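Local coordinates for putative isochorismatase (Streptomyces avermitilis, PDB 3KL2), which is probably a hydrolase of the isochorismatase-like cysteine hydrolase family, although its substrate and physiological role have not been established, at residues Ala24-Val29 and Ala71-Met76; Val62-Ala67 and Asp213-Leu218. All coordinates share one frame; numbering follows the deposited sequence.

Interaction 1: residues Ala24-Val29 and Ala71-Met76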
loop_
_atom_site.group_PDB
_atom_site.type_symbol
_atom_site.label_atom_id
_atom_site.label_comp_id
_atom_site.label_asym_id
_atom_site.label_seq_id
_atom_site.Cartn_x
_atom_site.Cartn_y
_atom_site.Cartn_z
ATOM N N ALA A 24 6.117 1.970 24.850
ATOM C CA ALA A 24 7.088 1.796 23.754
ATOM C C ALA A 24 6.491 1.299 22.436
ATOM O O ALA A 24 7.190 1.240 21.435
ATOM C CB ALA A 24 8.182 0.812 24.208
ATOM N N ARG A 25 5.228 0.884 22.465
ATOM C CA ARG A 25 4.553 0.264 21.333
ATOM C C ARG A 25 3.245 0.998 20.984
ATOM O O ARG A 25 2.399 0.448 20.254
ATOM C CB ARG A 25 4.234 -1.203 21.659
ATOM C CG ARG A 25 5.263 -2.218 21.174
ATOM C CD ARG A 25 5.891 -2.989 22.303
ATOM N NE ARG A 25 6.844 -3.994 21.799
ATOM C CZ ARG A 25 8.117 -4.149 22.197
ATOM N NH1 ARG A 25 8.678 -3.384 23.141
ATOM N NH2 ARG A 25 8.846 -5.108 21.639
ATOM N N THR A 26 3.118 2.238 21.474
ATOM C CA THR A 26 1.861 2.982 21.468
ATOM C C THR A 26 2.089 4.371 20.887
ATOM O O THR A 26 3.172 4.901 20.986
ATOM C CB THR A 26 1.234 3.069 22.895
ATOM O OG1 THR A 26 1.020 1.747 23.404
ATOM C CG2 THR A 26 -0.105 3.814 22.879
ATOM N N ALA A 27 1.070 4.927 20.247
ATOM C CA ALA A 27 1.171 6.204 19.569
ATOM C C ALA A 27 -0.191 6.858 19.545
ATOM O O ALA A 27 -1.185 6.226 19.134
ATOM C CB ALA A 27 1.617 6.012 18.200
ATOM N N ILE A 28 -0.242 8.124 19.950
ATOM C CA ILE A 28 -1.482 8.869 19.883
ATOM C C ILE A 28 -1.395 9.483 18.496
ATOM O O ILE A 28 -0.355 9.981 18.132
ATOM C CB ILE A 28 -1.583 9.942 21.010
ATOM C CG1 ILE A 28 -1.365 9.312 22.408
ATOM C CG2 ILE A 28 -2.933 10.657 20.971
ATOM C CD1 ILE A 28 -2.498 8.344 22.870
ATOM N N VAL A 29 -2.439 9.374 17.693
ATOM C CA VAL A 29 -2.445 9.919 16.345
ATOM C C VAL A 29 -3.626 10.886 16.245
ATOM O O VAL A 29 -4.777 10.472 16.401
ATOM C CB VAL A 29 -2.564 8.802 15.303
ATOM C CG1 VAL A 29 -2.481 9.369 13.931
ATOM C CG2 VAL A 29 -1.455 7.688 15.556
ATOM N N ALA A 71 3.476 9.690 30.257
ATOM C CA ALA A 71 3.858 8.274 30.131
ATOM C C ALA A 71 4.916 7.995 29.043
ATOM O O ALA A 71 5.371 6.865 28.924
ATOM C CB ALA A 71 2.608 7.401 29.895
ATOM N N GLY A 72 5.297 9.007 28.260
ATOM C CA GLY A 72 6.339 8.862 27.242
ATOM C C GLY A 72 5.836 8.308 25.924
ATOM O O GLY A 72 6.598 7.665 25.200
ATOM N N VAL A 73 4.562 8.570 25.595
ATOM C CA VAL A 73 3.940 8.031 24.403
ATOM C C VAL A 73 4.025 9.016 23.204
ATOM O O VAL A 73 3.591 10.174 23.277
ATOM C CB VAL A 73 2.488 7.572 24.689
ATOM C CG1 VAL A 73 1.788 7.129 23.389
ATOM C CG2 VAL A 73 2.510 6.421 25.695
ATOM N N PRO A 74 4.609 8.557 22.099
ATOM C CA PRO A 74 4.716 9.434 20.947
ATOM C C PRO A 74 3.355 10.010 20.564
ATOM O O PRO A 74 2.365 9.279 20.481
ATOM C CB PRO A 74 5.235 8.517 19.858
ATOM C CG PRO A 74 5.959 7.441 20.591
ATOM C CD PRO A 74 5.237 7.247 21.865
ATOM N N ILE A 75 3.316 11.331 20.419
ATOM C CA ILE A 75 2.173 12.038 19.913
ATOM C C ILE A 75 2.496 12.305 18.450
ATOM O O ILE A 75 3.527 12.861 18.166
ATOM C CB ILE A 75 2.012 13.370 20.653
ATOM C CG1 ILE A 75 2.029 13.169 22.194
ATOM C CG2 ILE A 75 0.781 14.076 20.221
ATOM C CD1 ILE A 75 1.037 12.136 22.773
ATOM N N MET A 76 1.624 11.905 17.528
ATOM C CA MET A 76 1.820 12.113 16.087
ATOM C C MET A 76 0.676 12.949 15.485
ATOM O O MET A 76 -0.461 12.532 15.564
ATOM C CB MET A 76 1.812 10.766 15.411
ATOM C CG MET A 76 2.957 9.862 15.846
ATOM S SD MET A 76 3.087 8.416 14.830
ATOM C CE MET A 76 4.390 7.652 15.751
#
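Ile28 is bonded through its N and its O to Pro74 and Met76, which flank Ile75 on the neighbouring strand. Its N gives a hydrogen bond to Pro74 O (2.9 Å, 163° at the hydrogen), and its O takes one from Met76 N at 2.8 Å, the pattern of parallel strands. Two weaker CA-H...O contacts add to these, Ala27 CA to Pro74 O and Val29 CA to Met76 O. Pro74 has no N-H, so the bonding pattern stops here; its ring CD, 3.2 Å away, is what meets Thr26 O.

The apolar contacts fall on two faces. On one, Ile28 and Ile75 lie side by side, with Ile75 CD1 3.7 Å from Ile28 CG1, while the Val73 side chain crosses that of Ile28 at about a right angle, CG1 of each 4.0 Å apart; Ala68 of helix 57-71 touches both isoleucines. On the other, the extended Met76 chain runs back until its CE reaches Ala27 CB at 4.0 Å, under helix 142-149. Thr26 turns OG1 to Asp22 O and CG2 to Val73 CG1.

Branched side chains suit extended backbone, and methionine's length spans two positions in register. Pairing both Ile28 N and O probably lowers the cost of burying this part of the strand.

Interaction 2: residues Val62-Ala67 and Asp213-Leu218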
loop_
_atom_site.group_PDB
_atom_site.type_symbol
_atom_site.label_atom_id
_atom_site.label_comp_id
_atom_site.label_asym_id
_atom_site.label_seq_id
_atom_site.Cartn_x
_atom_site.Cartn_y
_atom_site.Cartn_z
ATOM N N VAL A 62 -6.812 17.269 24.736
ATOM C CA VAL A 62 -5.724 17.912 25.492
ATOM C C VAL A 62 -5.380 17.067 26.697
ATOM O O VAL A 62 -4.236 16.739 26.896
ATOM C CB VAL A 62 -6.049 19.354 25.882
ATOM C CG1 VAL A 62 -4.959 19.937 26.807
ATOM C CG2 VAL A 62 -6.189 20.195 24.632
ATOM N N ALA A 63 -6.382 16.671 27.468
ATOM C CA ALA A 63 -6.147 15.842 28.631
ATOM C C ALA A 63 -5.521 14.476 28.272
ATOM O O ALA A 63 -4.827 13.869 29.100
ATOM C CB ALA A 63 -7.436 15.647 29.403
ATOM N N VAL A 64 -5.754 13.977 27.062
ATOM C CA VAL A 64 -5.216 12.674 26.702
ATOM C C VAL A 64 -3.776 12.849 26.228
ATOM O O VAL A 64 -2.910 11.996 26.472
ATOM C CB VAL A 64 -6.042 11.949 25.615
ATOM C CG1 VAL A 64 -5.317 10.684 25.175
ATOM C CG2 VAL A 64 -7.448 11.592 26.107
ATOM N N VAL A 65 -3.525 13.965 25.555
ATOM C CA VAL A 65 -2.180 14.284 25.124
ATOM C C VAL A 65 -1.287 14.474 26.354
ATOM O O VAL A 65 -0.259 13.791 26.509
ATOM C CB VAL A 65 -2.183 15.533 24.221
ATOM C CG1 VAL A 65 -0.806 16.145 24.150
ATOM C CG2 VAL A 65 -2.716 15.180 22.820
ATOM N N ASP A 66 -1.686 15.389 27.237
ATOM C CA ASP A 66 -0.964 15.613 28.508
ATOM C C ASP A 66 -0.588 14.287 29.185
ATOM O O ASP A 66 0.585 14.064 29.500
ATOM C CB ASP A 66 -1.774 16.486 29.470
ATOM C CG ASP A 66 -1.837 17.957 29.042
ATOM O OD1 ASP A 66 -1.178 18.352 28.050
ATOM O OD2 ASP A 66 -2.563 18.733 29.723
ATOM N N ALA A 67 -1.554 13.395 29.373
ATOM C CA ALA A 67 -1.256 12.110 30.008
ATOM C C ALA A 67 -0.288 11.273 29.167
ATOM O O ALA A 67 0.540 10.544 29.704
ATOM C CB ALA A 67 -2.508 11.337 30.296
ATOM N N ASP A 213 -10.855 6.448 30.115
ATOM C CA ASP A 213 -10.372 5.062 30.087
ATOM C C ASP A 213 -8.909 4.986 29.610
ATOM O O ASP A 213 -8.076 4.236 30.172
ATOM C CB ASP A 213 -11.216 4.214 29.120
ATOM C CG ASP A 213 -12.616 3.872 29.664
ATOM O OD1 ASP A 213 -12.837 3.941 30.899
ATOM O OD2 ASP A 213 -13.488 3.511 28.819
ATOM N N VAL A 214 -8.619 5.743 28.550
ATOM C CA VAL A 214 -7.289 5.778 27.952
ATOM C C VAL A 214 -6.286 6.364 28.921
ATOM O O VAL A 214 -5.226 5.780 29.148
ATOM C CB VAL A 214 -7.253 6.641 26.687
ATOM C CG1 VAL A 214 -5.823 6.843 26.253
ATOM C CG2 VAL A 214 -8.061 5.991 25.604
ATOM N N ILE A 215 -6.626 7.524 29.479
ATOM C CA ILE A 215 -5.796 8.183 30.495
ATOM C C ILE A 215 -5.463 7.201 31.638
ATOM O O ILE A 215 -4.300 7.013 31.983
ATOM C CB ILE A 215 -6.467 9.464 31.006
ATOM C CG1 ILE A 215 -6.446 10.532 29.905
ATOM C CG2 ILE A 215 -5.769 9.995 32.250
ATOM C CD1 ILE A 215 -7.382 11.715 30.175
ATOM N N ALA A 216 -6.472 6.529 32.180
ATOM C CA ALA A 216 -6.228 5.569 33.251
ATOM C C ALA A 216 -5.286 4.431 32.801
ATOM O O ALA A 216 -4.372 4.052 33.535
ATOM C CB ALA A 216 -7.561 5.013 33.820
ATOM N N ALA A 217 -5.485 3.909 31.592
ATOM C CA ALA A 217 -4.567 2.916 31.041
ATOM C C ALA A 217 -3.130 3.463 30.943
ATOM O O ALA A 217 -2.183 2.749 31.269
ATOM C CB ALA A 217 -5.041 2.441 29.697
ATOM N N LEU A 218 -2.976 4.721 30.527
ATOM C CA LEU A 218 -1.653 5.348 30.391
ATOM C C LEU A 218 -0.905 5.484 31.696
ATOM O O LEU A 218 0.318 5.505 31.693
ATOM C CB LEU A 218 -1.772 6.744 29.775
ATOM C CG LEU A 218 -2.022 6.821 28.261
ATOM C CD1 LEU A 218 -2.463 8.217 27.889
ATOM C CD2 LEU A 218 -0.786 6.405 27.472
#
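Ile215 reaches across to Ala63, Val64 and Ala67, joining two nearly parallel helices that pack on one face of the parallel sheet in this alpha/beta/alpha isochorismatase fold. The short axes lie 9.5 Å apart and only 8° from parallel, a side-by-side packing in which Ala63 and Ala67, on the 62-67 segment of helix 57-71, face the larger Ile215 and Leu218, and Val64 meets Val214.

CB of Ile215 leaves the backbone alongside the other helix, and the branches make the approach. From CB, CG2 goes to Ala67 CB at 4.0 Å. The other branch, CG1, is set anti to the carbonyl carbon (chi1 -70°); it lies near Ala63 O (3.8 Å) and also meets Ala67 CB and Val64 CG2. The chain then extends, chi2 166°, to carry CD1 over the backbone of Ala63, 3.5 Å from Ala63 O and 4.0 Å from Ala63 CB. Alanine suits both places, since each short methyl lets the isoleucine come close to the helix backbone.

Leu218, one turn later, places CD1 against Ala67 CB, so this one methyl is touched by two larger side chains; Leu218 also touches Val73 and Leu21. Isoleucine and leucine thus supply the reach that alanine lacks. Nearer the sheet, Val64 and Val214 cross at about a right angle, their CG1 methyls meeting at 4.0 Å.

How the interactions relate
From the N terminus the chain first lays down strand 26-31, then passes through three helices, the last being helix 57-71, before interaction 1 closes a loop of 41 residues by bringing strand 75-78 beside it. Interaction 2 begins inside that loop, at 62-67, and closes only at the C-terminal helix 211-218, after 145 intervening residues, so the two closures cross rather than nest. Helix 57-71 and the turn after it link them: Ala71 CB lies 3.5 Å from Leu218 O, and Val73 CG2 lies 3.7 Å from Leu218 CD2. Together the contacts tie neighbouring strands within the sheet to a helical layer containing the chain's last helix.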